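Local structure of structure-specific endonuclease subunit SLX1 (Candida glabrata, 4XLG) at residues 34-37 with 38-41; 52-55 with 56-60; 201-204 with 205-209; 286-289 with 290-294. The protein probably serves as the catalytic subunit of the SLX1-SLX4 endonuclease, nicking one strand of branched DNA near junctions during repair and recombination. The protein carries 1 engineered substitution. All coordinates share one frame; numbering follows the deposited sequence.

Contact 1: 34-37 with 38-41; sequences VRRL and RQHN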
loop_
_atom_site.group_PDB
_atom_site.type_symbol
_atom_site.label_atom_id
_atom_site.label_comp_id
_atom_site.label_asym_id
_atom_site.label_seq_id
_atom_site.Cartn_x
_atom_site.Cartn_y
_atom_site.Cartn_z
ATOM N N VAL B 34 8.094 -8.450 12.501
ATOM C CA VAL B 34 8.938 -9.296 13.331
ATOM C C VAL B 34 8.507 -9.171 14.809
ATOM O O VAL B 34 8.243 -10.175 15.505
ATOM C CB VAL B 34 10.461 -8.907 13.185
ATOM C CG1 VAL B 34 11.268 -9.852 14.099
ATOM C CG2 VAL B 34 10.858 -9.064 11.669
ATOM N N ARG B 35 8.426 -7.899 15.273
ATOM C CA ARG B 35 8.002 -7.632 16.631
ATOM C C ARG B 35 6.567 -8.194 16.856
ATOM O O ARG B 35 6.262 -8.823 17.901
ATOM C CB ARG B 35 8.017 -6.126 16.870
ATOM C CG ARG B 35 7.633 -5.767 18.301
ATOM C CD ARG B 35 7.946 -4.261 18.523
ATOM N NE ARG B 35 7.724 -4.065 19.946
ATOM C CZ ARG B 35 6.523 -3.780 20.437
ATOM N NH1 ARG B 35 6.348 -3.653 21.755
ATOM N NH2 ARG B 35 5.516 -3.578 19.579
ATOM N N ARG B 36 5.732 -7.994 15.844
ATOM C CA ARG B 36 4.319 -8.456 15.968
ATOM C C ARG B 36 4.251 -9.963 16.083
ATOM O O ARG B 36 3.495 -10.508 16.900
ATOM C CB ARG B 36 3.505 -8.010 14.777
ATOM C CG ARG B 36 2.008 -8.515 14.793
ATOM C CD ARG B 36 1.258 -8.051 16.047
ATOM N NE ARG B 36 1.219 -6.585 16.101
ATOM C CZ ARG B 36 0.430 -5.845 15.337
ATOM N NH1 ARG B 36 0.532 -4.512 15.410
ATOM N NH2 ARG B 36 -0.508 -6.394 14.560
ATOM N N LEU B 37 5.009 -10.664 15.241
ATOM C CA LEU B 37 4.991 -12.117 15.353
ATOM C C LEU B 37 5.531 -12.584 16.711
ATOM O O LEU B 37 4.983 -13.516 17.300
ATOM C CB LEU B 37 5.781 -12.715 14.160
ATOM C CG LEU B 37 5.747 -14.237 14.020
ATOM C CD1 LEU B 37 4.289 -14.765 13.935
ATOM C CD2 LEU B 37 6.553 -14.542 12.708
ATOM N N ARG B 38 6.570 -11.932 17.272
ATOM C CA ARG B 38 6.966 -12.296 18.644
ATOM C C ARG B 38 5.858 -12.093 19.672
ATOM O O ARG B 38 5.768 -12.866 20.630
ATOM C CB ARG B 38 8.197 -11.472 19.190
ATOM C CG ARG B 38 9.513 -11.686 18.490
ATOM C CD ARG B 38 10.701 -11.123 19.413
ATOM N NE ARG B 38 10.518 -9.697 19.725
ATOM C CZ ARG B 38 10.917 -8.740 18.889
ATOM N NH1 ARG B 38 11.515 -9.088 17.747
ATOM N NH2 ARG B 38 10.727 -7.465 19.181
ATOM N N GLN B 39 5.103 -11.004 19.522
ATOM C CA GLN B 39 3.985 -10.716 20.461
ATOM C C GLN B 39 2.911 -11.816 20.322
ATOM O O GLN B 39 2.365 -12.299 21.316
ATOM C CB GLN B 39 3.378 -9.361 20.174
ATOM C CG GLN B 39 4.314 -8.205 20.671
ATOM C CD GLN B 39 3.730 -6.863 20.274
ATOM O OE1 GLN B 39 3.480 -6.606 19.094
ATOM N NE2 GLN B 39 3.412 -6.053 21.264
ATOM N N HIS B 40 2.616 -12.198 19.095
ATOM C CA HIS B 40 1.608 -13.279 18.918
ATOM C C HIS B 40 2.099 -14.609 19.483
ATOM O O HIS B 40 1.296 -15.427 20.007
ATOM C CB HIS B 40 1.240 -13.488 17.417
ATOM C CG HIS B 40 0.351 -12.419 16.856
ATOM N ND1 HIS B 40 -0.877 -12.101 17.408
ATOM C CD2 HIS B 40 0.468 -11.663 15.743
ATOM C CE1 HIS B 40 -1.448 -11.157 16.686
ATOM N NE2 HIS B 40 -0.675 -10.907 15.644
ATOM N N ASN B 41 3.397 -14.887 19.365
ATOM C CA ASN B 41 3.933 -16.174 19.781
ATOM C C ASN B 41 4.389 -16.259 21.203
ATOM O O ASN B 41 4.557 -17.318 21.768
ATOM C CB ASN B 41 5.083 -16.562 18.852
ATOM C CG ASN B 41 4.533 -17.041 17.502
ATOM O OD1 ASN B 41 3.358 -17.441 17.447
ATOM N ND2 ASN B 41 5.343 -16.988 16.448
HETATM O O HOH W 1 2.792 -4.578 17.794
#
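Arg36 and His40, one turn apart on helix 33-41, meet where the aliphatic CG and CD of the arginine lie against the CD2-NE2 side of the imidazole, with Arg36 CD 3.5 Å from His40 NE2. The guanidinium plane stands almost upright to the imidazole, at 83°. Arg36 leaves the backbone with CG anti to N, then bends at both chi2 (58°) and chi3 (61°), which brings NE round toward Gln39 while the guanidinium stands out from the helix. Arg36 NE and Gln39 OE1 lie 3.8 Å apart, and a water joins them, accepting from Arg36 NE at 3.1 Å in the guanidinium plane and donating to Gln39 OE1 at a short 2.5 Å. The amide of Gln39 also lies over one face of the Arg35 guanidinium, with Gln39 NE2 3.7 Å from Arg35 NH2; NE2 itself is bonded to the carbonyl of Leu44.

On the next flank, Arg38 curls back so that one face of its guanidinium rests on Arg35, Arg38 NH2 being 3.6 Å from Arg35 CG, while its NH1 touches Val34 CG1. Further round, Asn41 ND2 sits 3.5 Å from Leu37 CD1, where Leu37 packs on helix 176-213; Asn41 OD1 accepts the Trp60 amide.

Tyr14 OH bonds both Arg36 NH2 and His40 NE2, and Ser29 O takes Arg36 NH2 as well. Backbone bonds from residues 38-41 to the carbonyls of 34-37 thus hold the helix, its side chains meet through van der Waals contacts and one water bridge, and direct side-chain bonds to the GIY-YIG sheet fix how Arg36 and His40 are turned.

Contact 2: 52-55 with 56-60; sequences TKRD and GTRPW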
loop_
_atom_site.group_PDB
_atom_site.type_symbol
_atom_site.label_atom_id
_atom_site.label_comp_id
_atom_site.label_asym_id
_atom_site.label_seq_id
_atom_site.Cartn_x
_atom_site.Cartn_y
_atom_site.Cartn_z
ATOM N N THR B 52 -2.072 -16.105 29.341
ATOM C CA THR B 52 -2.774 -16.992 28.419
ATOM C C THR B 52 -2.222 -18.432 28.477
ATOM O O THR B 52 -1.078 -18.685 28.037
ATOM C CB THR B 52 -2.680 -16.475 26.959
ATOM O OG1 THR B 52 -3.166 -15.119 26.874
ATOM C CG2 THR B 52 -3.448 -17.379 25.980
ATOM N N LYS B 53 -3.035 -19.363 28.995
ATOM C CA LYS B 53 -2.698 -20.794 28.938
ATOM C C LYS B 53 -2.496 -21.259 27.487
ATOM O O LYS B 53 -3.177 -20.826 26.552
ATOM C CB LYS B 53 -3.776 -21.647 29.614
ATOM N N ARG B 54 -1.528 -22.129 27.281
ATOM C CA ARG B 54 -1.245 -22.532 25.918
ATOM C C ARG B 54 -2.041 -23.785 25.555
ATOM O O ARG B 54 -2.107 -24.743 26.305
ATOM C CB ARG B 54 0.251 -22.740 25.728
ATOM C CG ARG B 54 1.030 -21.443 25.962
ATOM C CD ARG B 54 2.427 -21.540 25.416
ATOM N NE ARG B 54 3.046 -20.225 25.310
ATOM C CZ ARG B 54 3.801 -19.851 24.284
ATOM N NH1 ARG B 54 4.032 -20.694 23.294
ATOM N NH2 ARG B 54 4.327 -18.636 24.255
ATOM N N ASP B 55 -2.662 -23.746 24.378
ATOM C CA ASP B 55 -3.425 -24.913 23.922
ATOM C C ASP B 55 -2.832 -25.476 22.627
ATOM O O ASP B 55 -3.446 -26.331 21.996
ATOM C CB ASP B 55 -4.891 -24.556 23.730
ATOM C CG ASP B 55 -5.141 -23.662 22.518
ATOM O OD1 ASP B 55 -4.224 -23.099 21.899
ATOM O OD2 ASP B 55 -6.327 -23.518 22.165
ATOM N N GLY B 56 -1.636 -25.019 22.288
ATOM C CA GLY B 56 -0.939 -25.399 21.069
ATOM C C GLY B 56 -1.252 -24.536 19.843
ATOM O O GLY B 56 -0.714 -24.784 18.772
ATOM N N THR B 57 -2.103 -23.520 19.966
ATOM C CA THR B 57 -2.300 -22.607 18.835
ATOM C C THR B 57 -0.981 -21.881 18.497
ATOM O O THR B 57 -0.538 -21.846 17.340
ATOM C CB THR B 57 -3.366 -21.569 19.134
ATOM O OG1 THR B 57 -4.602 -22.262 19.360
ATOM C CG2 THR B 57 -3.572 -20.681 17.949
ATOM N N ARG B 58 -0.349 -21.317 19.514
ATOM C CA ARG B 58 1.054 -20.867 19.348
ATOM C C ARG B 58 2.043 -22.049 19.324
ATOM O O ARG B 58 1.875 -23.051 20.033
ATOM C CB ARG B 58 1.409 -19.945 20.523
ATOM C CG ARG B 58 0.538 -18.706 20.589
ATOM C CD ARG B 58 0.852 -18.131 21.988
ATOM N NE ARG B 58 0.177 -16.884 22.214
ATOM C CZ ARG B 58 -1.057 -16.769 22.702
ATOM N NH1 ARG B 58 -1.786 -17.867 22.948
ATOM N NH2 ARG B 58 -1.549 -15.557 22.939
ATOM N N PRO B 59 3.118 -21.929 18.538
ATOM C CA PRO B 59 3.424 -20.754 17.715
ATOM C C PRO B 59 2.696 -20.712 16.373
ATOM O O PRO B 59 2.356 -21.780 15.790
ATOM C CB PRO B 59 4.957 -20.906 17.429
ATOM C CG PRO B 59 5.200 -22.422 17.529
ATOM C CD PRO B 59 4.211 -22.941 18.582
ATOM N N TRP B 60 2.563 -19.505 15.875
ATOM C CA TRP B 60 2.000 -19.233 14.565
ATOM C C TRP B 60 3.110 -19.167 13.539
ATOM O O TRP B 60 4.183 -18.626 13.819
ATOM C CB TRP B 60 1.302 -17.860 14.582
ATOM C CG TRP B 60 0.138 -17.732 15.480
ATOM C CD1 TRP B 60 0.138 -17.214 16.767
ATOM C CD2 TRP B 60 -1.217 -18.005 15.154
ATOM N NE1 TRP B 60 -1.156 -17.177 17.250
ATOM C CE2 TRP B 60 -2.004 -17.635 16.272
ATOM C CE3 TRP B 60 -1.847 -18.522 14.013
ATOM C CZ2 TRP B 60 -3.403 -17.759 16.285
ATOM C CZ3 TRP B 60 -3.249 -18.648 14.014
ATOM C CH2 TRP B 60 -4.012 -18.273 15.139
#
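Asp55 OD1 takes two bonds from Thr57, one from the hydroxyl OG1 at 2.7 Å and one from the backbone N at 2.9 Å. The hydroxyl arrives on the syn side, 18° out of the carboxylate plane, whereas the amide comes from above that plane. Asp55 reaches both because its CG stands between the backbone N and the carbonyl carbon (chi1 71°), tucking the carboxylate over the turn. Gly56 sits between them with a left-handed backbone (phi 88°), where a CB would press on the carbonyl of Asp55.

Next to this, Thr52 CG2 lies 3.5 Å from Arg58 NH1, with the two side chains crossing at about a right angle. In one of its two modelled conformers Arg54 sets a guanidinium face over Arg58 CD. What positions these arginines is the end of helix 33-41: Asn41 O accepts from Arg54 NH2 in that conformer, and His40 O takes a weak bond from Arg58 NE. Farther out, Asn41 OD1 receives the Trp60 amide, and Lys21 forms a weak, long ion pair with Asp55 OD2.

The side-chain-to-amide bond of Asp55 makes this an Asx turn, and the chain then passes through cis-Pro59 into strand 60-67 of the GIY-YIG sheet.

Contact 3: 201-204 with 205-209; sequences KTKT and LLLYK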
loop_
_atom_site.group_PDB
_atom_site.type_symbol
_atom_site.label_atom_id
_atom_site.label_comp_id
_atom_site.label_asym_id
_atom_site.label_seq_id
_atom_site.Cartn_x
_atom_site.Cartn_y
_atom_site.Cartn_z
ATOM N N LYS B 201 14.927 0.999 1.176
ATOM C CA LYS B 201 14.361 2.345 1.160
ATOM C C LYS B 201 15.398 3.343 1.680
ATOM O O LYS B 201 15.477 4.467 1.184
ATOM C CB LYS B 201 13.112 2.422 2.014
ATOM C CG LYS B 201 11.911 1.791 1.267
ATOM C CD LYS B 201 10.609 1.943 2.078
ATOM C CE LYS B 201 9.386 1.719 1.122
ATOM N NZ LYS B 201 8.152 2.255 1.771
ATOM N N THR B 202 16.135 2.946 2.716
ATOM C CA THR B 202 17.184 3.853 3.246
ATOM C C THR B 202 18.184 4.207 2.170
ATOM O O THR B 202 18.520 5.382 1.977
ATOM C CB THR B 202 17.909 3.219 4.474
ATOM O OG1 THR B 202 16.897 2.905 5.461
ATOM C CG2 THR B 202 18.918 4.174 5.059
ATOM N N LYS B 203 18.682 3.180 1.479
ATOM C CA LYS B 203 19.665 3.385 0.421
ATOM C C LYS B 203 19.113 4.290 -0.700
ATOM O O LYS B 203 19.804 5.224 -1.166
ATOM C CB LYS B 203 20.110 2.028 -0.145
ATOM C CG LYS B 203 21.118 2.134 -1.317
ATOM C CD LYS B 203 21.297 0.761 -1.986
ATOM C CE LYS B 203 22.251 0.812 -3.170
ATOM N NZ LYS B 203 23.684 0.971 -2.779
ATOM N N THR B 204 17.892 4.005 -1.144
ATOM C CA THR B 204 17.297 4.782 -2.223
ATOM C C THR B 204 17.045 6.247 -1.816
ATOM O O THR B 204 17.311 7.157 -2.591
ATOM C CB THR B 204 15.992 4.109 -2.704
ATOM O OG1 THR B 204 16.329 2.768 -3.088
ATOM C CG2 THR B 204 15.392 4.836 -3.926
ATOM N N LEU B 205 16.564 6.473 -0.598
ATOM C CA LEU B 205 16.393 7.851 -0.090
ATOM C C LEU B 205 17.710 8.593 -0.157
ATOM O O LEU B 205 17.756 9.722 -0.608
ATOM C CB LEU B 205 15.877 7.861 1.362
ATOM C CG LEU B 205 14.393 7.570 1.522
ATOM C CD1 LEU B 205 14.098 6.940 2.898
ATOM C CD2 LEU B 205 13.615 8.908 1.331
ATOM N N LEU B 206 18.789 7.954 0.300
ATOM C CA LEU B 206 20.102 8.603 0.286
ATOM C C LEU B 206 20.518 8.989 -1.134
ATOM O O LEU B 206 21.027 10.085 -1.375
ATOM C CB LEU B 206 21.153 7.672 0.910
ATOM C CG LEU B 206 21.113 7.472 2.426
ATOM C CD1 LEU B 206 22.178 6.460 2.904
ATOM C CD2 LEU B 206 21.281 8.810 3.133
ATOM N N LEU B 207 20.298 8.092 -2.093
ATOM C CA LEU B 207 20.648 8.397 -3.489
ATOM C C LEU B 207 19.823 9.546 -4.088
ATOM O O LEU B 207 20.393 10.419 -4.781
ATOM C CB LEU B 207 20.487 7.143 -4.360
ATOM C CG LEU B 207 21.518 6.031 -4.162
ATOM C CD1 LEU B 207 21.045 4.714 -4.808
ATOM C CD2 LEU B 207 22.861 6.471 -4.758
ATOM N N TYR B 208 18.510 9.574 -3.832
ATOM C CA TYR B 208 17.692 10.721 -4.283
ATOM C C TYR B 208 18.107 12.049 -3.619
ATOM O O TYR B 208 18.164 13.100 -4.259
ATOM C CB TYR B 208 16.212 10.474 -3.998
ATOM C CG TYR B 208 15.616 9.352 -4.809
ATOM C CD1 TYR B 208 16.158 8.976 -6.047
ATOM C CD2 TYR B 208 14.452 8.691 -4.359
ATOM C CE1 TYR B 208 15.565 7.920 -6.797
ATOM C CE2 TYR B 208 13.888 7.665 -5.094
ATOM C CZ TYR B 208 14.411 7.299 -6.293
ATOM O OH TYR B 208 13.778 6.262 -6.971
ATOM N N LYS B 209 18.359 11.990 -2.321
ATOM C CA LYS B 209 18.780 13.174 -1.575
ATOM C C LYS B 209 20.051 13.753 -2.176
ATOM O O LYS B 209 20.197 14.987 -2.282
ATOM C CB LYS B 209 18.988 12.833 -0.078
ATOM C CG LYS B 209 19.557 14.027 0.729
ATOM C CD LYS B 209 19.729 13.700 2.215
ATOM C CE LYS B 209 20.367 14.881 2.973
ATOM N NZ LYS B 209 19.781 16.188 2.502
#
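The Tyr208 ring carries the methyl of Thr204 over one face: Thr204 CG2 stands 3.4 Å from Tyr208 CE2 and 3.6 Å from CZ. The two side chains lie side by side and point the same way, one helical turn apart. Phe241 stacks on the same tyrosine ring, and Tyr294 of helix 288-299 meets it edge-to-face, so the ring is held by aromatic neighbours from beyond the helix as well. Its hydroxyl reaches the carbonyl of Cys242, one of the cysteines that bind a zinc ion.

Thr204 presents carbon to the ring because CG2 is anti to its own N; OG1, turned beside that N at chi1 -56°, bonds instead to Glu200 O. A turn apart again, Leu205 CD1 lies 3.3 Å from Lys201 O, the same carbonyl that accepts Leu205 N at 2.9 Å in a nearly straight bond (167°). Lys201 itself extends away, its NZ bonded to Asp9 O and in a cation-pi contact with Tyr293.

From helix 176-213, then, Thr204 and Leu205 meet helix 288-299, and Tyr208 is tied by one polar bond to the backbone of a metal ligand. With its hydroxyl satisfied within the helix, Thr204 turns its methyl to the ring.

Contact 4: 286-289 with 290-294; sequences LKWC and DVIYY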
loop_
_atom_site.group_PDB
_atom_site.type_symbol
_atom_site.label_atom_id
_atom_site.label_comp_id
_atom_site.label_asym_id
_atom_site.label_seq_id
_atom_site.Cartn_x
_atom_site.Cartn_y
_atom_site.Cartn_z
ATOM N N LEU B 286 6.360 2.862 -13.378
ATOM C CA LEU B 286 6.505 3.378 -12.021
ATOM C C LEU B 286 5.305 3.018 -11.165
ATOM O O LEU B 286 4.197 2.832 -11.676
ATOM C CB LEU B 286 6.677 4.898 -12.062
ATOM C CG LEU B 286 7.785 5.407 -12.981
ATOM C CD1 LEU B 286 7.722 6.921 -13.008
ATOM C CD2 LEU B 286 9.150 4.948 -12.467
ATOM N N LYS B 287 5.511 2.912 -9.859
ATOM C CA LYS B 287 4.394 2.731 -8.938
ATOM C C LYS B 287 4.167 4.080 -8.307
ATOM O O LYS B 287 5.082 4.576 -7.633
ATOM C CB LYS B 287 4.734 1.698 -7.864
ATOM C CG LYS B 287 4.870 0.316 -8.432
ATOM C CD LYS B 287 5.770 -0.536 -7.561
ATOM C CE LYS B 287 5.114 -1.013 -6.325
ATOM N NZ LYS B 287 5.822 -2.296 -5.911
ATOM N N TRP B 288 3.000 4.675 -8.516
ATOM C CA TRP B 288 2.771 6.033 -8.019
ATOM C C TRP B 288 2.950 6.102 -6.496
ATOM O O TRP B 288 3.475 7.073 -5.960
ATOM C CB TRP B 288 1.370 6.520 -8.419
ATOM C CG TRP B 288 1.116 7.980 -8.064
ATOM C CD1 TRP B 288 0.234 8.445 -7.129
ATOM C CD2 TRP B 288 1.750 9.127 -8.635
ATOM N NE1 TRP B 288 0.263 9.829 -7.088
ATOM C CE2 TRP B 288 1.179 10.273 -8.013
ATOM C CE3 TRP B 288 2.701 9.305 -9.646
ATOM C CZ2 TRP B 288 1.549 11.577 -8.345
ATOM C CZ3 TRP B 288 3.105 10.614 -9.972
ATOM C CH2 TRP B 288 2.524 11.739 -9.324
ATOM N N CYS B 289 2.545 5.042 -5.798
ATOM C CA CYS B 289 2.719 5.013 -4.326
ATOM C C CYS B 289 4.204 5.116 -3.872
ATOM O O CYS B 289 4.533 5.798 -2.875
ATOM C CB CYS B 289 2.086 3.699 -3.770
ATOM S SG CYS B 289 2.056 3.675 -1.939
ATOM N N ASP B 290 5.101 4.454 -4.598
ATOM C CA ASP B 290 6.523 4.557 -4.308
ATOM C C ASP B 290 7.031 5.974 -4.638
ATOM O O ASP B 290 7.849 6.515 -3.914
ATOM C CB ASP B 290 7.347 3.540 -5.101
ATOM C CG ASP B 290 7.247 2.130 -4.535
ATOM O OD1 ASP B 290 6.761 1.946 -3.396
ATOM O OD2 ASP B 290 7.633 1.197 -5.248
ATOM N N VAL B 291 6.552 6.543 -5.750
ATOM C CA VAL B 291 6.929 7.917 -6.094
ATOM C C VAL B 291 6.560 8.868 -4.955
ATOM O O VAL B 291 7.376 9.714 -4.523
ATOM C CB VAL B 291 6.239 8.365 -7.422
ATOM C CG1 VAL B 291 6.552 9.837 -7.714
ATOM C CG2 VAL B 291 6.754 7.497 -8.570
ATOM N N ILE B 292 5.347 8.711 -4.425
ATOM C CA ILE B 292 4.909 9.552 -3.326
ATOM C C ILE B 292 5.679 9.283 -2.045
ATOM O O ILE B 292 6.003 10.221 -1.264
ATOM C CB ILE B 292 3.405 9.329 -3.056
ATOM C CG1 ILE B 292 2.560 9.753 -4.317
ATOM C CG2 ILE B 292 2.953 10.173 -1.865
ATOM C CD1 ILE B 292 2.813 11.259 -4.816
ATOM N N TYR B 293 5.964 8.004 -1.803
ATOM C CA TYR B 293 6.741 7.641 -0.604
ATOM C C TYR B 293 8.043 8.456 -0.548
ATOM O O TYR B 293 8.323 9.147 0.431
ATOM C CB TYR B 293 7.081 6.150 -0.559
ATOM C CG TYR B 293 8.094 5.839 0.540
ATOM C CD1 TYR B 293 7.679 5.724 1.883
ATOM C CD2 TYR B 293 9.463 5.736 0.238
ATOM C CE1 TYR B 293 8.635 5.513 2.929
ATOM C CE2 TYR B 293 10.428 5.519 1.258
ATOM C CZ TYR B 293 9.991 5.410 2.597
ATOM O OH TYR B 293 10.885 5.188 3.567
ATOM N N TYR B 294 8.803 8.427 -1.631
ATOM C CA TYR B 294 10.080 9.118 -1.572
ATOM C C TYR B 294 9.887 10.643 -1.596
ATOM O O TYR B 294 10.634 11.383 -0.946
ATOM C CB TYR B 294 10.966 8.672 -2.731
ATOM C CG TYR B 294 11.442 7.244 -2.541
ATOM C CD1 TYR B 294 12.398 6.941 -1.560
ATOM C CD2 TYR B 294 10.917 6.210 -3.311
ATOM C CE1 TYR B 294 12.827 5.619 -1.347
ATOM C CE2 TYR B 294 11.345 4.887 -3.128
ATOM C CZ TYR B 294 12.272 4.592 -2.126
ATOM O OH TYR B 294 12.729 3.298 -1.944
HETATM O O HOH W 2 8.346 -1.247 -4.952
#
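Lys287 O accepts two backbone amides, a sound bond from Val291 N at 3.1 Å and a weak one from Asp290 N. Lys287 is the N-cap of helix 288-299, which follows the last zinc-binding cysteines of the RING-like C-terminal region, and these bonds start its first turn.

The side chain of the cap residue runs alongside Asp290, pointing the same way, with Lys287 CD 3.4 Å from Asp290 OD2. The ammonium stops short: NZ and OD2 are 4.0 Å apart, a long salt bridge, and a water closes the gap by accepting from Lys287 NZ at 2.9 Å and donating to Asp290 OD2 at 2.6 Å. Such a pair near the helix start would probably favour a charged carboxylate.

On the buried side Trp288 swings its indole out with CG anti to N (chi1 -174°), and Leu253, Tyr257 and Phe260 of helix 253-260 pack on it. Its NE1 donates to the backbone of another protein's chain, probably the SLX4 partner, against which Cys289 and Ile292 also pack. The indole is held from the helix side by a CH-pi contact, Ile292 CG1 sitting 3.9 Å from the centroid of the five-membered ring and 23° off its normal.

Overall arrangement
Contacts 1 and 2 belong to the GIY-YIG domain and touch directly, the end of helix 33-41 meeting the loop that leads to strand 60-67. Contacts 3 and 4 also touch, but they join two helices, 176-213 and 288-299, beside the zinc-binding region. Contact 4 is the buried one and faces the other protein's chain, with apolar packing inside and a charged pair on its more exposed side. Contacts 2 and 3 lie at the surface, the first governed by carboxylate bonds and arginines, the second by a methyl-on-ring contact. Contact 1, partly buried, combines arginine and amide groups, a water bridge and leucine packing. Helix 176-213 spans the two halves, bearing contact 3 and packing against contacts 1 and 2.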